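Local coordinates for protein beta-lactamase (Francisella tularensis subsp. tularensis, PDB 3P09) that probably hydrolyses beta-lactam antibiotics to substituted beta-amino acids, as a member of the class A beta-lactamase family linked to antibiotic resistance, at residues S64-L75 / N119-S130. Numbering follows the deposited sequence.
With SO4 (sulfate ion), chain F.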
loop_
_atom_site.group_PDB
_atom_site.type_symbol
_atom_site.label_atom_id
_atom_site.label_comp_id
_atom_site.label_asym_id
_atom_site.label_seq_id
_atom_site.Cartn_x
_atom_site.Cartn_y
_atom_site.Cartn_z
ATOM N N SER A 64 6.963 -0.745 -0.364
ATOM C CA SER A 64 6.202 -1.783 0.321
ATOM C C SER A 64 4.700 -1.737 0.072
ATOM O O SER A 64 3.986 -2.647 0.466
ATOM C CB SER A 64 6.461 -1.729 1.827
ATOM O OG SER A 64 7.694 -2.351 2.131
ATOM N N VAL A 65 4.207 -0.692 -0.578
ATOM C CA VAL A 65 2.772 -0.647 -0.865
ATOM C C VAL A 65 2.319 -1.861 -1.707
ATOM O O VAL A 65 1.174 -2.306 -1.616
ATOM C CB VAL A 65 2.376 0.679 -1.542
ATOM C CG1 VAL A 65 0.903 0.659 -1.959
ATOM C CG2 VAL A 65 2.635 1.846 -0.588
ATOM N N PHE A 66 3.219 -2.401 -2.522
ATOM C CA PHE A 66 2.865 -3.553 -3.349
ATOM C C PHE A 66 2.301 -4.681 -2.477
ATOM O O PHE A 66 1.567 -5.539 -2.959
ATOM C CB PHE A 66 4.075 -4.043 -4.170
ATOM C CG PHE A 66 4.915 -5.089 -3.477
ATOM C CD1 PHE A 66 5.913 -4.723 -2.584
ATOM C CD2 PHE A 66 4.719 -6.442 -3.742
ATOM C CE1 PHE A 66 6.687 -5.687 -1.954
ATOM C CE2 PHE A 66 5.479 -7.407 -3.111
ATOM C CZ PHE A 66 6.465 -7.031 -2.212
ATOM N N LYS A 67 2.635 -4.685 -1.189
ATOM C CA LYS A 67 2.204 -5.804 -0.346
ATOM C C LYS A 67 0.674 -5.949 -0.239
ATOM O O LYS A 67 0.181 -7.048 -0.001
ATOM C CB LYS A 67 2.879 -5.751 1.038
ATOM C CG LYS A 67 4.389 -6.013 0.947
ATOM C CD LYS A 67 5.145 -5.554 2.196
ATOM C CE LYS A 67 6.653 -5.777 1.999
ATOM N NZ LYS A 67 7.435 -5.232 3.151
ATOM N N PHE A 68 -0.084 -4.867 -0.421
ATOM C CA PHE A 68 -1.543 -5.026 -0.376
ATOM C C PHE A 68 -2.097 -5.639 -1.663
ATOM O O PHE A 68 -3.108 -6.345 -1.641
ATOM C CB PHE A 68 -2.292 -3.739 0.058
ATOM C CG PHE A 68 -2.621 -2.772 -1.073
ATOM C CD1 PHE A 68 -3.627 -3.057 -1.998
ATOM C CD2 PHE A 68 -1.959 -1.547 -1.159
ATOM C CE1 PHE A 68 -3.944 -2.156 -3.014
ATOM C CE2 PHE A 68 -2.265 -0.633 -2.185
ATOM C CZ PHE A 68 -3.262 -0.944 -3.107
ATOM N N LEU A 69 -1.422 -5.392 -2.780
ATOM C CA LEU A 69 -1.777 -6.057 -4.040
ATOM C C LEU A 69 -1.527 -7.558 -3.948
ATOM O O LEU A 69 -2.313 -8.382 -4.432
ATOM C CB LEU A 69 -0.941 -5.490 -5.182
ATOM C CG LEU A 69 -1.198 -4.016 -5.458
ATOM C CD1 LEU A 69 -0.201 -3.494 -6.518
ATOM C CD2 LEU A 69 -2.622 -3.830 -5.933
ATOM N N LEU A 70 -0.408 -7.898 -3.327
ATOM C CA LEU A 70 -0.011 -9.289 -3.132
ATOM C C LEU A 70 -1.034 -10.023 -2.273
ATOM O O LEU A 70 -1.438 -11.138 -2.588
ATOM C CB LEU A 70 1.364 -9.334 -2.463
ATOM C CG LEU A 70 1.879 -10.704 -2.014
ATOM C CD1 LEU A 70 1.949 -11.678 -3.195
ATOM C CD2 LEU A 70 3.231 -10.603 -1.303
ATOM N N VAL A 71 -1.450 -9.390 -1.181
ATOM C CA VAL A 71 -2.441 -9.995 -0.301
ATOM C C VAL A 71 -3.798 -10.107 -1.003
ATOM O O VAL A 71 -4.504 -11.108 -0.871
ATOM C CB VAL A 71 -2.521 -9.237 1.032
ATOM C CG1 VAL A 71 -3.784 -9.593 1.785
ATOM C CG2 VAL A 71 -1.290 -9.564 1.847
ATOM N N GLY A 72 -4.147 -9.094 -1.784
ATOM C CA GLY A 72 -5.326 -9.185 -2.623
ATOM C C GLY A 72 -5.270 -10.404 -3.543
ATOM O O GLY A 72 -6.238 -11.153 -3.675
ATOM N N ALA A 73 -4.122 -10.600 -4.180
ATOM C CA ALA A 73 -3.911 -11.740 -5.061
ATOM C C ALA A 73 -4.069 -13.058 -4.318
ATOM O O ALA A 73 -4.627 -14.019 -4.841
ATOM C CB ALA A 73 -2.533 -11.659 -5.706
ATOM N N ILE A 74 -3.542 -13.111 -3.101
ATOM C CA ILE A 74 -3.656 -14.315 -2.294
ATOM C C ILE A 74 -5.116 -14.615 -1.971
ATOM O O ILE A 74 -5.550 -15.768 -2.018
ATOM C CB ILE A 74 -2.839 -14.169 -0.993
ATOM C CG1 ILE A 74 -1.343 -14.169 -1.320
ATOM C CG2 ILE A 74 -3.197 -15.282 0.013
ATOM C CD1 ILE A 74 -0.812 -15.553 -1.701
ATOM N N LEU A 75 -5.885 -13.580 -1.653
ATOM C CA LEU A 75 -7.302 -13.772 -1.327
ATOM C C LEU A 75 -8.095 -14.247 -2.541
ATOM O O LEU A 75 -9.005 -15.081 -2.427
ATOM C CB LEU A 75 -7.899 -12.477 -0.774
ATOM C CG LEU A 75 -7.335 -12.060 0.592
ATOM C CD1 LEU A 75 -7.731 -10.646 0.960
ATOM C CD2 LEU A 75 -7.798 -13.030 1.657
ATOM N N ASN A 119 -0.409 -13.228 5.435
ATOM C CA ASN A 119 -1.068 -12.043 4.901
ATOM C C ASN A 119 -1.026 -10.910 5.908
ATOM O O ASN A 119 -0.700 -9.784 5.568
ATOM C CB ASN A 119 -2.531 -12.325 4.558
ATOM C CG ASN A 119 -2.699 -13.097 3.275
ATOM O OD1 ASN A 119 -1.791 -13.158 2.440
ATOM N ND2 ASN A 119 -3.885 -13.659 3.085
ATOM N N TYR A 120 -1.402 -11.221 7.151
ATOM C CA TYR A 120 -1.397 -10.240 8.225
ATOM C C TYR A 120 -0.012 -9.642 8.369
ATOM O O TYR A 120 0.150 -8.425 8.439
ATOM C CB TYR A 120 -1.863 -10.914 9.528
ATOM C CG TYR A 120 -1.589 -10.133 10.788
ATOM C CD1 TYR A 120 -0.420 -10.338 11.520
ATOM C CD2 TYR A 120 -2.503 -9.204 11.264
ATOM C CE1 TYR A 120 -0.173 -9.626 12.696
ATOM C CE2 TYR A 120 -2.256 -8.487 12.438
ATOM C CZ TYR A 120 -1.096 -8.706 13.146
ATOM O OH TYR A 120 -0.860 -7.990 14.315
ATOM N N ALA A 121 0.997 -10.507 8.401
ATOM C CA ALA A 121 2.384 -10.074 8.505
ATOM C C ALA A 121 2.784 -9.152 7.350
ATOM O O ALA A 121 3.437 -8.130 7.575
ATOM C CB ALA A 121 3.304 -11.280 8.531
ATOM N N ALA A 122 2.416 -9.534 6.124
ATOM C CA ALA A 122 2.761 -8.754 4.933
ATOM C C ALA A 122 2.142 -7.361 4.972
ATOM O O ALA A 122 2.788 -6.374 4.604
ATOM C CB ALA A 122 2.342 -9.485 3.653
ATOM N N ILE A 123 0.891 -7.280 5.413
ATOM C CA ILE A 123 0.219 -5.982 5.507
ATOM C C ILE A 123 0.863 -5.110 6.579
ATOM O O ILE A 123 0.874 -3.886 6.480
ATOM C CB ILE A 123 -1.280 -6.152 5.788
ATOM C CG1 ILE A 123 -1.963 -6.814 4.582
ATOM C CG2 ILE A 123 -1.920 -4.815 6.124
ATOM C CD1 ILE A 123 -1.790 -6.050 3.249
ATOM N N LEU A 124 1.413 -5.753 7.599
ATOM C CA LEU A 124 2.210 -5.056 8.590
ATOM C C LEU A 124 3.637 -4.833 8.091
ATOM O O LEU A 124 4.510 -4.414 8.857
ATOM C CB LEU A 124 2.227 -5.830 9.911
ATOM C CG LEU A 124 1.158 -5.376 10.903
ATOM C CD1 LEU A 124 -0.248 -5.663 10.357
ATOM C CD2 LEU A 124 1.377 -6.043 12.247
ATOM N N SER A 125 3.855 -5.123 6.811
ATOM C CA SER A 125 5.127 -4.864 6.118
ATOM C C SER A 125 6.304 -5.832 6.401
ATOM O O SER A 125 7.467 -5.532 6.088
ATOM C CB SER A 125 5.566 -3.393 6.264
ATOM O OG SER A 125 6.061 -2.915 5.014
ATOM N N ASP A 126 5.992 -6.992 6.960
ATOM C CA ASP A 126 6.972 -8.059 7.184
ATOM C C ASP A 126 7.532 -8.518 5.827
ATOM O O ASP A 126 6.793 -9.013 4.973
ATOM C CB ASP A 126 6.257 -9.219 7.907
ATOM C CG ASP A 126 7.220 -10.274 8.444
ATOM O OD1 ASP A 126 7.977 -10.870 7.644
ATOM O OD2 ASP A 126 7.204 -10.507 9.672
ATOM N N SER A 127 8.833 -8.329 5.613
ATOM C CA SER A 127 9.440 -8.608 4.309
ATOM C C SER A 127 9.550 -10.098 3.971
ATOM O O SER A 127 9.170 -10.525 2.881
ATOM C CB SER A 127 10.799 -7.906 4.184
ATOM O OG SER A 127 10.632 -6.501 4.190
ATOM N N PRO A 128 10.072 -10.905 4.905
ATOM C CA PRO A 128 10.095 -12.335 4.599
ATOM C C PRO A 128 8.701 -12.886 4.335
ATOM O O PRO A 128 8.566 -13.748 3.476
ATOM C CB PRO A 128 10.684 -12.945 5.858
ATOM C CG PRO A 128 11.572 -11.848 6.407
ATOM C CD PRO A 128 10.813 -10.583 6.132
ATOM N N ALA A 129 7.702 -12.416 5.078
ATOM C CA ALA A 129 6.334 -12.863 4.870
ATOM C C ALA A 129 5.916 -12.603 3.426
ATOM O O ALA A 129 5.313 -13.470 2.776
ATOM C CB ALA A 129 5.384 -12.164 5.850
ATOM N N SER A 130 6.252 -11.415 2.930
ATOM C CA SER A 130 5.905 -11.014 1.568
ATOM C C SER A 130 6.557 -11.911 0.538
ATOM O O SER A 130 5.920 -12.323 -0.427
ATOM C CB SER A 130 6.356 -9.576 1.296
ATOM O OG SER A 130 5.694 -8.689 2.165
HETATM S S SO4 F . 7.250 0.412 5.144
HETATM O O1 SO4 F . 7.676 1.584 5.878
HETATM O O2 SO4 F . 8.101 0.206 3.977
HETATM O O3 SO4 F . 7.358 -0.727 6.028
HETATM O O4 SO4 F . 5.883 0.595 4.695
#
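Lys67 reaches across to the turn around Ser125, where its NZ donates to Ser125 O (3.0 Å) and OG (3.3 Å). The bond to Ser125 O comes from above the carbonyl plane, 58° out of it. A third runs back to Ser64, NZ to OG 3.1 Å. With CG beside the backbone N (chi1 -68°), the extended chain lays CG, CD and CE alongside Ser130 OG (CE to OG 3.1 Å); lysine's long aliphatic stem can be buried while its amine reaches the far side. The Ser130 hydroxyl donates to Asp126 O, which Ser130 N also grips from the opposite face. Glu161 makes a long, weak ion pair with Lys67 and a weak hydrogen bond with Ser64.

Ser125 adopts positive phi as the C' residue of a Schellman motif ending helix 119-123, which brings both its oxygens to Lys67. Asp126 then N-caps the next helix through Ala129 N, while its carboxylate also binds Ile104 N and Thr105. Deeper in, the helices run nearly antiparallel (162°), and branched aliphatic side chains fill the interface: Val71 CG2 meets Ile123 CD1 at 3.8 Å and touches Ala122, whose small CB allows the close approach. Asn119 lies across Val71 and Ile74; its ND2 bonds Tyr205, whereas its buried OD1 has no partner.

Ser64 and Lys67 fit the class A SxxK motif; Ser125-Asp126-Ser127 probably replaces SDN, Ser127 standing for the asparagine. Ser125 OG, weakly bonded to Lys229, donates to a sulfate also held by Thr230 and Thr232, as expected of a beta-lactam carboxylate pocket. Lys67 links the two serines in a probable proton-relay network.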